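Long-range contacts in 4-hydroxybutyrate coenzyme A transferase (Shewanella oneidensis, PDB 2OAS), which probably transfers coenzyme A between acyl-CoA thioesters and short carboxylic acids such as acetate or 4-hydroxybutyrate, and binds coenzyme A: residues A[47-52]-A[71-76]; A[19-24]-A[107-112]; A[33-38]-A[59-64]. All coordinates share one frame; numbering follows the deposited sequence.

How the contacts relate
After strand 4-5 and helix 9-13 the chain enters strand 21-24, helix 32-41 and strand 48-52. It continues through the loop holding 59-64 into strand 70-74, and reaches 107-112 after helix 100-105. Contact 2 closes the longest loop, from 19-24 to 107-112, and the other two contacts lie within it. Contact 3 closes the loop from 33-38 to 59-64 and contact 1 that from 47-52 to 71-76, so these two overlap and cross. Contact 1 joins two neighbouring strands of the parallel sheet. Contact 2 adds the lead-in to strand 113-118 beside strand 21-24, which also neighbours strand 48-52. Contact 3 ties helix 32-41 to the 59-64 loop. Leu61 touches Leu50 and His72 of contact 1.

Contact 1. Residues A[47-52]-A[71-76]; sequences NITLLQ and RHRCFF
Gln52 holds CG in the crowded position between its backbone N and carbonyl carbon (chi1 79°), and its chain is extended beyond CG. On His72, CG is anti to the carbonyl carbon (chi1 -61°). Together with the turn of the amide about its last torsion, these bring Gln52 to the imidazole, which the amide crosses obliquely with the two planes 74° apart. Gln52 OE1 meets the ring at its edge and in its plane, 3.3 Å from His72 CD2. Gln52 CD also rests against the sulfur of its own bridge partner, 4.0 Å from Cys74 SG.

Residues 48-52 and 71-74 are adjacent parallel strands in the large sheet of the N-terminal domain, whose family belongs to the Rossmann-like clan. The backbone bonds alternate in the parallel manner. Leu50 N donates to Arg71 O at 3.0 Å, nearly along the C=O axis. Arg73 N reaches Leu50 O at 2.9 Å from above the carbonyl plane. The Gln52 N to Arg73 O bond is weak, but Phe75 N to Gln52 O is sound at 3.0 Å and carries the pairing just past the strand. Strand 21-24 flanks 48-52 on its other edge.

Thr49, Leu51 and Arg73 share the face away from Gln52 and His72. Arg73 is extended from CG to NE, and Leu51 lies alongside it, pointing the same way. Packing is tight here, with Leu51 CD2 3.2 Å from Arg73 CD and also at the guanidinium edge. Thr49 CG2 lies 3.8 Å from Arg73 CB. The same Leu51 CD2 touches Phe75 CZ at 3.6 Å. Arg73 ends in a salt bridge to Glu399 of the second subunit, while Arg71 pairs with Asp91. Just beyond the strand, Phe76 touches the bound coenzyme A.

Contact 2. Residues A[19-24]-A[107-112]; sequences GETLWT and GEQKID
Asp112 and Thr21 carry this contact, with Ile111 beside them. Asp112 has CG anti to its carbonyl carbon (chi1 -63°). This turns the carboxylate back to the backbone of 19-24, and its OD2 accepts the N-H of Thr21 at 2.9 Å. OD2 uses its anti lone pair, and the bond is fairly straight (161°). The Asp112 backbone answers in the other direction. Its N donates to Thr21 O at 2.8 Å, in the plane of that carbonyl. Both backbone polar groups of Thr21 are thus held by one residue.

The methyl of Thr21 lies against the Lys110 carbonyl and the Gln109 amide. Its CG2 is anti to the backbone N, 3.5 Å from Lys110 O. It also lies 3.9 Å from Gln109 NE2. That amide donates to Lys110 O, with its partner almost in the amide plane. Ile111 sits deeper and touches the base of the Trp23 side chain, Ile111 CG2 to Trp23 CB at 4.0 Å. Its side chain also meets Phe104 of helix 100-105.

The contact joins strand 21-24 to the run leading into strand 113-118, its neighbour in the parallel sheet. Glu20 OE2 stands 5.2 Å from Asp112 OD2. These like charges would tend to repel, which the Glu20 salt bridge to Lys145 and the N-H held by Asp112 probably offset.

Contact 3. Residues A[33-38]-A[59-64]; sequences VLLDAL and ESLSHP
Leu61 fills the tight half of this contact. Its CD1 methyl presses on Leu35 at 3.4 Å from Leu35 CD2, and it also meets CB of that residue. The two side chains cross at about a right angle. Both have CG anti to the carbonyl carbon. The second branch of Leu61 touches the helix backbone, with CD2 3.6 Å from Leu35 O. Towards Leu38 the packing slackens, and Leu61 CD2 stays 4.4 Å from Leu38 CG.

The partly exposed side is polar and rests on one bond. Ser60 places OG between its backbone N and carbonyl carbon (chi1 66°) and donates to Asp36 OD1 at 2.7 Å. The hydroxyl comes from above the carboxylate plane, 30° out of it. The other oxygen, Asp36 OD2, forms a salt bridge with Lys32, one turn earlier in the helix. Each oxygen of the carboxylate therefore has its own partner, which probably favours the charged form.

Helix 32-41 is thus joined to the loop between strands 48-52 and 70-74. Leu61 is wedged between the helix and the sheet, where it also touches Leu70 and His72, while Leu38 packs on Val13 of helix 9-13.

Contact 1. Residues A[47-52]-A[71-76]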
ATOM      1  N   ASN A  47     -19.479  29.682   3.141  1.00 44.25           N
ATOM      2  CA  ASN A  47     -19.035  28.677   2.196  1.00 43.75           C
ATOM      3  C   ASN A  47     -17.522  28.635   2.113  1.00 43.06           C
ATOM      4  O   ASN A  47     -16.962  28.426   1.039  1.00 43.97           O
ATOM      5  CB  ASN A  47     -19.613  28.952   0.814  1.00 45.79           C
ATOM      6  CG  ASN A  47     -21.102  29.192   0.852  1.00 48.07           C
ATOM      7  OD1 ASN A  47     -21.853  28.432   1.472  1.00 49.83           O
ATOM      8  ND2 ASN A  47     -21.544  30.261   0.185  1.00 49.31           N
ATOM      9  N   ILE A  48     -16.860  28.836   3.247  1.00 40.52           N
ATOM     10  CA  ILE A  48     -15.408  28.797   3.290  1.00 39.27           C
ATOM     11  C   ILE A  48     -14.945  27.396   3.671  1.00 37.43           C
ATOM     12  O   ILE A  48     -15.322  26.887   4.716  1.00 36.42           O
ATOM     13  CB  ILE A  48     -14.840  29.789   4.331  1.00 40.07           C
ATOM     14  CG1 ILE A  48     -15.137  31.230   3.901  1.00 39.06           C
ATOM     15  CG2 ILE A  48     -13.335  29.583   4.482  1.00 38.65           C
ATOM     16  CD1 ILE A  48     -14.506  31.642   2.590  1.00 37.57           C
ATOM     17  N   THR A  49     -14.147  26.772   2.800  1.00 36.93           N
ATOM     18  CA  THR A  49     -13.601  25.436   3.057  1.00 35.86           C
ATOM     19  C   THR A  49     -12.119  25.588   3.361  1.00 34.97           C
ATOM     20  O   THR A  49     -11.397  26.296   2.657  1.00 35.94           O
ATOM     21  CB  THR A  49     -13.733  24.505   1.852  1.00 36.40           C
ATOM     22  OG1 THR A  49     -15.106  24.377   1.482  1.00 37.40           O
ATOM     23  CG2 THR A  49     -13.192  23.129   2.195  1.00 36.49           C
ATOM     24  N   LEU A  50     -11.664  24.920   4.413  1.00 34.42           N
ATOM     25  CA  LEU A  50     -10.268  24.997   4.807  1.00 34.60           C
ATOM     26  C   LEU A  50      -9.608  23.628   4.798  1.00 34.85           C
ATOM     27  O   LEU A  50      -9.859  22.801   5.682  1.00 35.90           O
ATOM     28  CB  LEU A  50     -10.163  25.621   6.197  1.00 34.83           C
ATOM     29  CG  LEU A  50      -8.783  25.935   6.770  1.00 34.80           C
ATOM     30  CD1 LEU A  50      -8.940  26.904   7.902  1.00 36.34           C
ATOM     31  CD2 LEU A  50      -8.103  24.674   7.261  1.00 35.64           C
ATOM     32  N   LEU A  51      -8.760  23.405   3.789  1.00 34.48           N
ATOM     33  CA  LEU A  51      -8.015  22.152   3.630  1.00 32.07           C
ATOM     34  C   LEU A  51      -6.837  22.200   4.594  1.00 30.15           C
ATOM     35  O   LEU A  51      -6.250  23.261   4.812  1.00 30.04           O
ATOM     36  CB  LEU A  51      -7.512  22.011   2.187  1.00 32.34           C
ATOM     37  CG  LEU A  51      -8.527  21.683   1.086  1.00 33.11           C
ATOM     38  CD1 LEU A  51      -7.906  21.841  -0.301  1.00 34.52           C
ATOM     39  CD2 LEU A  51      -8.999  20.265   1.284  1.00 34.58           C
ATOM     40  N   GLN A  52      -6.481  21.058   5.163  1.00 28.73           N
ATOM     41  CA  GLN A  52      -5.389  21.033   6.135  1.00 28.61           C
ATOM     42  C   GLN A  52      -4.892  19.633   6.477  1.00 29.28           C
ATOM     43  O   GLN A  52      -5.422  18.618   6.020  1.00 29.91           O
ATOM     44  CB  GLN A  52      -5.867  21.691   7.438  1.00 26.37           C
ATOM     45  CG  GLN A  52      -6.728  20.756   8.299  1.00 25.35           C
ATOM     46  CD  GLN A  52      -7.641  21.482   9.294  1.00 24.12           C
ATOM     47  OE1 GLN A  52      -8.581  22.173   8.897  1.00 22.56           O
ATOM     48  NE2 GLN A  52      -7.367  21.317  10.584  1.00 20.97           N
ATOM     49  N   ARG A  71     -15.892  25.504   7.103  1.00 36.42           N
ATOM     50  CA  ARG A  71     -15.935  24.078   7.373  1.00 36.03           C
ATOM     51  C   ARG A  71     -14.537  23.531   7.148  1.00 33.86           C
ATOM     52  O   ARG A  71     -13.866  23.937   6.211  1.00 34.57           O
ATOM     53  CB  ARG A  71     -16.946  23.383   6.446  1.00 37.46           C
ATOM     54  CG  ARG A  71     -16.886  21.845   6.450  1.00 42.76           C
ATOM     55  CD  ARG A  71     -18.022  21.185   5.641  1.00 44.99           C
ATOM     56  NE  ARG A  71     -19.167  20.852   6.489  1.00 49.09           N
ATOM     57  CZ  ARG A  71     -19.441  19.632   6.946  1.00 50.03           C
ATOM     58  NH1 ARG A  71     -18.662  18.606   6.631  1.00 50.16           N
ATOM     59  NH2 ARG A  71     -20.480  19.445   7.748  1.00 51.46           N
ATOM     60  N   HIS A  72     -14.090  22.638   8.025  1.00 32.20           N
ATOM     61  CA  HIS A  72     -12.768  22.036   7.910  1.00 32.06           C
ATOM     62  C   HIS A  72     -12.767  20.795   7.015  1.00 30.88           C
ATOM     63  O   HIS A  72     -13.660  19.962   7.126  1.00 30.33           O
ATOM     64  CB  HIS A  72     -12.241  21.652   9.303  1.00 31.20           C
ATOM     65  CG  HIS A  72     -12.083  22.816  10.227  1.00 29.51           C
ATOM     66  ND1 HIS A  72     -13.094  23.251  11.053  1.00 29.95           N
ATOM     67  CD2 HIS A  72     -11.052  23.679  10.411  1.00 29.77           C
ATOM     68  CE1 HIS A  72     -12.696  24.330  11.705  1.00 28.24           C
ATOM     69  NE2 HIS A  72     -11.460  24.611  11.333  1.00 28.39           N
ATOM     70  N   ARG A  73     -11.773  20.694   6.127  1.00 31.32           N
ATOM     71  CA  ARG A  73     -11.617  19.539   5.224  1.00 31.74           C
ATOM     72  C   ARG A  73     -10.250  18.959   5.575  1.00 32.29           C
ATOM     73  O   ARG A  73      -9.223  19.459   5.135  1.00 32.68           O
ATOM     74  CB  ARG A  73     -11.650  19.972   3.760  1.00 29.43           C
ATOM     75  CG  ARG A  73     -11.831  18.822   2.765  1.00 30.44           C
ATOM     76  CD  ARG A  73     -12.096  19.366   1.366  1.00 30.50           C
ATOM     77  NE  ARG A  73     -12.187  18.340   0.330  1.00 29.29           N
ATOM     78  CZ  ARG A  73     -13.249  17.570   0.114  1.00 28.09           C
ATOM     79  NH1 ARG A  73     -14.334  17.697   0.867  1.00 28.83           N
ATOM     80  NH2 ARG A  73     -13.236  16.690  -0.878  1.00 27.88           N
ATOM     81  N   CYS A  74     -10.249  17.898   6.368  1.00 32.43           N
ATOM     82  CA  CYS A  74      -9.015  17.303   6.844  1.00 33.85           C
ATOM     83  C   CYS A  74      -8.438  16.105   6.123  1.00 34.62           C
ATOM     84  O   CYS A  74      -9.129  15.110   5.887  1.00 35.61           O
ATOM     85  CB  CYS A  74      -9.174  16.921   8.309  1.00 34.28           C
ATOM     86  SG  CYS A  74      -9.859  18.208   9.334  1.00 38.27           S
ATOM     87  N   PHE A  75      -7.154  16.206   5.799  1.00 34.87           N
ATOM     88  CA  PHE A  75      -6.431  15.120   5.166  1.00 36.26           C
ATOM     89  C   PHE A  75      -5.837  14.337   6.328  1.00 35.36           C
ATOM     90  O   PHE A  75      -5.348  13.224   6.166  1.00 35.36           O
ATOM     91  CB  PHE A  75      -5.309  15.671   4.281  1.00 37.77           C
ATOM     92  CG  PHE A  75      -5.808  16.340   3.044  1.00 38.86           C
ATOM     93  CD1 PHE A  75      -5.353  17.598   2.685  1.00 38.31           C
ATOM     94  CD2 PHE A  75      -6.737  15.700   2.224  1.00 40.08           C
ATOM     95  CE1 PHE A  75      -5.824  18.216   1.534  1.00 38.35           C
ATOM     96  CE2 PHE A  75      -7.211  16.316   1.073  1.00 38.88           C
ATOM     97  CZ  PHE A  75      -6.750  17.575   0.724  1.00 37.83           C
ATOM     98  N   PHE A  76      -5.901  14.939   7.507  1.00 35.49           N
ATOM     99  CA  PHE A  76      -5.373  14.325   8.714  1.00 36.04           C
ATOM    100  C   PHE A  76      -6.006  15.057   9.875  1.00 36.61           C
ATOM    101  O   PHE A  76      -5.921  16.281   9.953  1.00 36.77           O
ATOM    102  CB  PHE A  76      -3.870  14.507   8.785  1.00 36.50           C
ATOM    103  CG  PHE A  76      -3.189  13.589   9.744  1.00 38.62           C
ATOM    104  CD1 PHE A  76      -2.549  12.442   9.278  1.00 38.67           C
ATOM    105  CD2 PHE A  76      -3.136  13.889  11.104  1.00 37.70           C
ATOM    106  CE1 PHE A  76      -1.859  11.611  10.144  1.00 40.27           C
ATOM    107  CE2 PHE A  76      -2.449  13.062  11.990  1.00 39.20           C
ATOM    108  CZ  PHE A  76      -1.806  11.918  11.509  1.00 40.20           C
TER

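Contact 2. Residues A[19-24]-A[107-112]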
ATOM      1  N   GLY A  19     -16.856  31.665  -0.132  1.00 39.25           N
ATOM      2  CA  GLY A  19     -16.828  30.539  -1.043  1.00 38.96           C
ATOM      3  C   GLY A  19     -15.450  30.023  -1.422  1.00 37.91           C
ATOM      4  O   GLY A  19     -15.336  29.031  -2.154  1.00 37.94           O
ATOM      5  N   GLU A  20     -14.406  30.670  -0.920  1.00 37.29           N
ATOM      6  CA  GLU A  20     -13.048  30.253  -1.248  1.00 37.55           C
ATOM      7  C   GLU A  20     -12.598  28.964  -0.562  1.00 36.97           C
ATOM      8  O   GLU A  20     -13.088  28.599   0.510  1.00 36.04           O
ATOM      9  CB  GLU A  20     -12.043  31.370  -0.921  1.00 36.79           C
ATOM     10  CG  GLU A  20     -12.208  32.630  -1.770  1.00 37.86           C
ATOM     11  CD  GLU A  20     -11.099  33.657  -1.535  1.00 37.52           C
ATOM     12  OE1 GLU A  20     -11.166  34.766  -2.126  1.00 41.09           O
ATOM     13  OE2 GLU A  20     -10.165  33.362  -0.768  1.00 36.01           O
ATOM     14  N   THR A  21     -11.684  28.267  -1.225  1.00 36.64           N
ATOM     15  CA  THR A  21     -11.109  27.048  -0.682  1.00 36.20           C
ATOM     16  C   THR A  21      -9.727  27.485  -0.225  1.00 35.38           C
ATOM     17  O   THR A  21      -8.923  27.977  -1.018  1.00 36.47           O
ATOM     18  CB  THR A  21     -10.942  25.949  -1.730  1.00 36.11           C
ATOM     19  OG1 THR A  21     -12.224  25.607  -2.267  1.00 38.00           O
ATOM     20  CG2 THR A  21     -10.322  24.721  -1.088  1.00 35.43           C
ATOM     21  N   LEU A  22      -9.478  27.319   1.064  1.00 32.12           N
ATOM     22  CA  LEU A  22      -8.235  27.715   1.670  1.00 31.39           C
ATOM     23  C   LEU A  22      -7.339  26.555   2.108  1.00 30.99           C
ATOM     24  O   LEU A  22      -7.799  25.441   2.416  1.00 30.04           O
ATOM     25  CB  LEU A  22      -8.537  28.584   2.897  1.00 29.80           C
ATOM     26  CG  LEU A  22      -9.363  29.865   2.724  1.00 30.94           C
ATOM     27  CD1 LEU A  22      -9.637  30.478   4.083  1.00 29.09           C
ATOM     28  CD2 LEU A  22      -8.622  30.854   1.838  1.00 31.07           C
ATOM     29  N   TRP A  23      -6.044  26.838   2.145  1.00 29.31           N
ATOM     30  CA  TRP A  23      -5.067  25.870   2.610  1.00 28.02           C
ATOM     31  C   TRP A  23      -4.291  26.565   3.707  1.00 26.73           C
ATOM     32  O   TRP A  23      -4.041  27.768   3.625  1.00 26.78           O
ATOM     33  CB  TRP A  23      -4.110  25.444   1.500  1.00 26.35           C
ATOM     34  CG  TRP A  23      -2.927  24.730   2.064  1.00 26.95           C
ATOM     35  CD1 TRP A  23      -1.702  25.273   2.352  1.00 26.53           C
ATOM     36  CD2 TRP A  23      -2.875  23.367   2.489  1.00 25.21           C
ATOM     37  NE1 TRP A  23      -0.889  24.326   2.926  1.00 26.43           N
ATOM     38  CE2 TRP A  23      -1.582  23.142   3.016  1.00 25.38           C
ATOM     39  CE3 TRP A  23      -3.789  22.306   2.465  1.00 26.15           C
ATOM     40  CZ2 TRP A  23      -1.184  21.907   3.533  1.00 24.73           C
ATOM     41  CZ3 TRP A  23      -3.394  21.069   2.980  1.00 26.09           C
ATOM     42  CH2 TRP A  23      -2.095  20.884   3.501  1.00 25.85           C
ATOM     43  N   THR A  24      -3.924  25.818   4.736  1.00 26.55           N
ATOM     44  CA  THR A  24      -3.165  26.375   5.850  1.00 26.60           C
ATOM     45  C   THR A  24      -1.889  25.608   6.119  1.00 26.58           C
ATOM     46  O   THR A  24      -1.859  24.381   6.035  1.00 25.21           O
ATOM     47  CB  THR A  24      -4.004  26.374   7.174  1.00 26.70           C
ATOM     48  OG1 THR A  24      -3.163  26.761   8.255  1.00 28.71           O
ATOM     49  CG2 THR A  24      -4.576  24.981   7.463  1.00 23.33           C
ATOM     50  N   GLY A 107      -4.070  19.737 -10.309  1.00 42.71           N
ATOM     51  CA  GLY A 107      -5.232  20.596 -10.422  1.00 44.08           C
ATOM     52  C   GLY A 107      -6.525  19.917 -10.017  1.00 45.02           C
ATOM     53  O   GLY A 107      -7.607  20.484 -10.192  1.00 44.85           O
ATOM     54  N   GLU A 108      -6.435  18.706  -9.479  1.00 46.02           N
ATOM     55  CA  GLU A 108      -7.636  17.984  -9.062  1.00 47.92           C
ATOM     56  C   GLU A 108      -8.340  18.722  -7.931  1.00 47.31           C
ATOM     57  O   GLU A 108      -9.568  18.746  -7.869  1.00 47.24           O
ATOM     58  CB  GLU A 108      -7.276  16.557  -8.632  1.00 51.17           C
ATOM     59  CG  GLU A 108      -6.817  15.660  -9.786  1.00 56.47           C
ATOM     60  CD  GLU A 108      -6.282  14.306  -9.322  1.00 59.79           C
ATOM     61  OE1 GLU A 108      -5.242  14.275  -8.612  1.00 61.40           O
ATOM     62  OE2 GLU A 108      -6.904  13.273  -9.669  1.00 60.96           O
ATOM     63  N   GLN A 109      -7.555  19.330  -7.042  1.00 46.38           N
ATOM     64  CA  GLN A 109      -8.097  20.096  -5.911  1.00 44.08           C
ATOM     65  C   GLN A 109      -7.591  21.532  -5.987  1.00 43.79           C
ATOM     66  O   GLN A 109      -6.409  21.802  -5.815  1.00 45.09           O
ATOM     67  CB  GLN A 109      -7.689  19.463  -4.577  1.00 41.93           C
ATOM     68  CG  GLN A 109      -8.055  20.295  -3.343  1.00 41.78           C
ATOM     69  CD  GLN A 109      -9.558  20.416  -3.104  1.00 39.98           C
ATOM     70  OE1 GLN A 109     -10.218  19.461  -2.717  1.00 38.16           O
ATOM     71  NE2 GLN A 109     -10.096  21.597  -3.331  1.00 38.19           N
ATOM     72  N   LYS A 110      -8.511  22.444  -6.258  1.00 43.73           N
ATOM     73  CA  LYS A 110      -8.203  23.855  -6.381  1.00 43.22           C
ATOM     74  C   LYS A 110      -7.980  24.509  -5.025  1.00 41.45           C
ATOM     75  O   LYS A 110      -8.575  24.110  -4.025  1.00 41.20           O
ATOM     76  CB  LYS A 110      -9.353  24.573  -7.093  1.00 46.40           C
ATOM     77  CG  LYS A 110      -8.929  25.429  -8.271  1.00 51.97           C
ATOM     78  CD  LYS A 110      -8.385  24.564  -9.419  1.00 54.47           C
ATOM     79  CE  LYS A 110      -7.941  25.439 -10.607  1.00 56.72           C
ATOM     80  NZ  LYS A 110      -7.414  24.651 -11.765  1.00 57.39           N
ATOM     81  N   ILE A 111      -7.129  25.530  -5.014  1.00 39.35           N
ATOM     82  CA  ILE A 111      -6.828  26.281  -3.807  1.00 36.89           C
ATOM     83  C   ILE A 111      -6.854  27.763  -4.154  1.00 36.73           C
ATOM     84  O   ILE A 111      -6.042  28.231  -4.949  1.00 36.89           O
ATOM     85  CB  ILE A 111      -5.442  25.928  -3.259  1.00 34.97           C
ATOM     86  CG1 ILE A 111      -5.416  24.456  -2.845  1.00 34.50           C
ATOM     87  CG2 ILE A 111      -5.086  26.861  -2.126  1.00 33.45           C
ATOM     88  CD1 ILE A 111      -4.111  23.983  -2.285  1.00 32.11           C
ATOM     89  N   ASP A 112      -7.787  28.509  -3.564  1.00 36.58           N
ATOM     90  CA  ASP A 112      -7.882  29.940  -3.854  1.00 36.56           C
ATOM     91  C   ASP A 112      -6.836  30.740  -3.100  1.00 34.89           C
ATOM     92  O   ASP A 112      -6.292  31.705  -3.620  1.00 35.28           O
ATOM     93  CB  ASP A 112      -9.283  30.471  -3.537  1.00 37.27           C
ATOM     94  CG  ASP A 112     -10.374  29.822  -4.399  1.00 38.49           C
ATOM     95  OD1 ASP A 112     -10.203  29.742  -5.633  1.00 36.94           O
ATOM     96  OD2 ASP A 112     -11.416  29.394  -3.832  1.00 39.04           O
TER

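Contact 3. Residues A[33-38]-A[59-64]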
ATOM      1  N   VAL A  33      -1.513  33.204  14.316  1.00 31.29           N
ATOM      2  CA  VAL A  33      -1.736  34.641  14.291  1.00 30.46           C
ATOM      3  C   VAL A  33      -2.747  35.027  13.226  1.00 30.77           C
ATOM      4  O   VAL A  33      -3.609  35.876  13.448  1.00 34.67           O
ATOM      5  CB  VAL A  33      -0.430  35.410  14.000  1.00 29.32           C
ATOM      6  CG1 VAL A  33      -0.697  36.900  13.982  1.00 28.82           C
ATOM      7  CG2 VAL A  33       0.608  35.086  15.039  1.00 29.11           C
ATOM      8  N   LEU A  34      -2.639  34.403  12.064  1.00 29.47           N
ATOM      9  CA  LEU A  34      -3.540  34.685  10.957  1.00 28.24           C
ATOM     10  C   LEU A  34      -4.848  33.939  11.111  1.00 28.22           C
ATOM     11  O   LEU A  34      -5.903  34.484  10.826  1.00 30.61           O
ATOM     12  CB  LEU A  34      -2.875  34.296   9.635  1.00 25.27           C
ATOM     13  CG  LEU A  34      -2.402  35.411   8.692  1.00 24.99           C
ATOM     14  CD1 LEU A  34      -1.834  36.580   9.470  1.00 22.19           C
ATOM     15  CD2 LEU A  34      -1.353  34.840   7.708  1.00 25.13           C
ATOM     16  N   LEU A  35      -4.783  32.698  11.566  1.00 27.86           N
ATOM     17  CA  LEU A  35      -5.987  31.907  11.720  1.00 29.27           C
ATOM     18  C   LEU A  35      -6.904  32.495  12.797  1.00 30.68           C
ATOM     19  O   LEU A  35      -8.118  32.360  12.706  1.00 30.27           O
ATOM     20  CB  LEU A  35      -5.631  30.434  12.016  1.00 25.80           C
ATOM     21  CG  LEU A  35      -5.020  29.563  10.889  1.00 23.24           C
ATOM     22  CD1 LEU A  35      -4.719  28.189  11.428  1.00 21.25           C
ATOM     23  CD2 LEU A  35      -5.948  29.450   9.686  1.00 21.53           C
ATOM     24  N   ASP A  36      -6.341  33.159  13.803  1.00 32.80           N
ATOM     25  CA  ASP A  36      -7.184  33.764  14.837  1.00 33.88           C
ATOM     26  C   ASP A  36      -7.898  34.962  14.244  1.00 33.93           C
ATOM     27  O   ASP A  36      -9.034  35.246  14.603  1.00 35.52           O
ATOM     28  CB  ASP A  36      -6.373  34.197  16.064  1.00 32.32           C
ATOM     29  CG  ASP A  36      -5.982  33.016  16.954  1.00 33.18           C
ATOM     30  OD1 ASP A  36      -6.468  31.890  16.708  1.00 33.34           O
ATOM     31  OD2 ASP A  36      -5.197  33.215  17.904  1.00 33.60           O
ATOM     32  N   ALA A  37      -7.247  35.661  13.322  1.00 33.89           N
ATOM     33  CA  ALA A  37      -7.899  36.812  12.716  1.00 34.83           C
ATOM     34  C   ALA A  37      -9.021  36.328  11.789  1.00 34.65           C
ATOM     35  O   ALA A  37     -10.029  37.007  11.609  1.00 34.54           O
ATOM     36  CB  ALA A  37      -6.893  37.641  11.939  1.00 35.18           C
ATOM     37  N   LEU A  38      -8.837  35.147  11.218  1.00 34.14           N
ATOM     38  CA  LEU A  38      -9.824  34.568  10.317  1.00 33.46           C
ATOM     39  C   LEU A  38     -11.002  34.052  11.131  1.00 34.92           C
ATOM     40  O   LEU A  38     -12.102  33.879  10.613  1.00 33.80           O
ATOM     41  CB  LEU A  38      -9.196  33.420   9.522  1.00 30.81           C
ATOM     42  CG  LEU A  38     -10.064  32.645   8.542  1.00 29.50           C
ATOM     43  CD1 LEU A  38     -10.585  33.585   7.462  1.00 30.07           C
ATOM     44  CD2 LEU A  38      -9.269  31.511   7.934  1.00 26.35           C
ATOM     45  N   GLU A  59      -7.597  25.998  17.590  1.00 41.56           N
ATOM     46  CA  GLU A  59      -8.906  25.663  18.148  1.00 43.13           C
ATOM     47  C   GLU A  59      -9.905  26.803  18.096  1.00 42.88           C
ATOM     48  O   GLU A  59     -11.090  26.597  18.364  1.00 43.93           O
ATOM     49  CB  GLU A  59      -8.798  25.147  19.585  1.00 44.28           C
ATOM     50  CG  GLU A  59      -7.823  25.871  20.471  1.00 46.89           C
ATOM     51  CD  GLU A  59      -6.391  25.458  20.191  1.00 48.29           C
ATOM     52  OE1 GLU A  59      -6.119  24.240  20.197  1.00 48.21           O
ATOM     53  OE2 GLU A  59      -5.541  26.347  19.970  1.00 47.10           O
ATOM     54  N   SER A  60      -9.441  28.001  17.748  1.00 41.60           N
ATOM     55  CA  SER A  60     -10.350  29.138  17.655  1.00 40.61           C
ATOM     56  C   SER A  60     -11.238  28.979  16.410  1.00 40.00           C
ATOM     57  O   SER A  60     -12.362  29.478  16.371  1.00 40.25           O
ATOM     58  CB  SER A  60      -9.571  30.460  17.585  1.00 39.36           C
ATOM     59  OG  SER A  60      -8.828  30.570  16.386  1.00 38.15           O
ATOM     60  N   LEU A  61     -10.728  28.273  15.406  1.00 39.00           N
ATOM     61  CA  LEU A  61     -11.469  28.042  14.179  1.00 38.28           C
ATOM     62  C   LEU A  61     -12.447  26.881  14.304  1.00 38.50           C
ATOM     63  O   LEU A  61     -13.147  26.551  13.351  1.00 37.76           O
ATOM     64  CB  LEU A  61     -10.518  27.768  13.024  1.00 37.92           C
ATOM     65  CG  LEU A  61      -9.741  28.972  12.499  1.00 37.66           C
ATOM     66  CD1 LEU A  61      -8.789  28.513  11.395  1.00 37.44           C
ATOM     67  CD2 LEU A  61     -10.708  30.010  11.969  1.00 37.51           C
ATOM     68  N   SER A  62     -12.492  26.260  15.473  1.00 40.52           N
ATOM     69  CA  SER A  62     -13.399  25.143  15.682  1.00 42.38           C
ATOM     70  C   SER A  62     -14.554  25.544  16.593  1.00 42.08           C
ATOM     71  O   SER A  62     -15.326  24.701  17.041  1.00 42.29           O
ATOM     72  CB  SER A  62     -12.651  23.954  16.281  1.00 43.16           C
ATOM     73  OG  SER A  62     -12.154  24.276  17.563  1.00 47.36           O
ATOM     74  N   HIS A  63     -14.665  26.843  16.850  1.00 43.62           N
ATOM     75  CA  HIS A  63     -15.724  27.392  17.687  1.00 45.48           C
ATOM     76  C   HIS A  63     -17.046  27.335  16.918  1.00 45.55           C
ATOM     77  O   HIS A  63     -17.090  27.646  15.720  1.00 44.95           O
ATOM     78  CB  HIS A  63     -15.383  28.838  18.061  1.00 46.57           C
ATOM     79  CG  HIS A  63     -16.236  29.407  19.153  1.00 49.53           C
ATOM     80  ND1 HIS A  63     -17.452  30.014  18.913  1.00 51.48           N
ATOM     81  CD2 HIS A  63     -16.058  29.436  20.497  1.00 49.65           C
ATOM     82  CE1 HIS A  63     -17.983  30.392  20.063  1.00 49.07           C
ATOM     83  NE2 HIS A  63     -17.158  30.053  21.038  1.00 48.74           N
ATOM     84  N   PRO A  64     -18.139  26.937  17.602  1.00 45.10           N
ATOM     85  CA  PRO A  64     -19.485  26.814  17.023  1.00 44.65           C
ATOM     86  C   PRO A  64     -19.918  28.026  16.221  1.00 44.18           C
ATOM     87  O   PRO A  64     -20.699  27.914  15.271  1.00 43.92           O
ATOM     88  CB  PRO A  64     -20.361  26.569  18.246  1.00 44.51           C
ATOM     89  CG  PRO A  64     -19.446  25.774  19.134  1.00 44.12           C
ATOM     90  CD  PRO A  64     -18.157  26.560  19.025  1.00 43.76           C
TER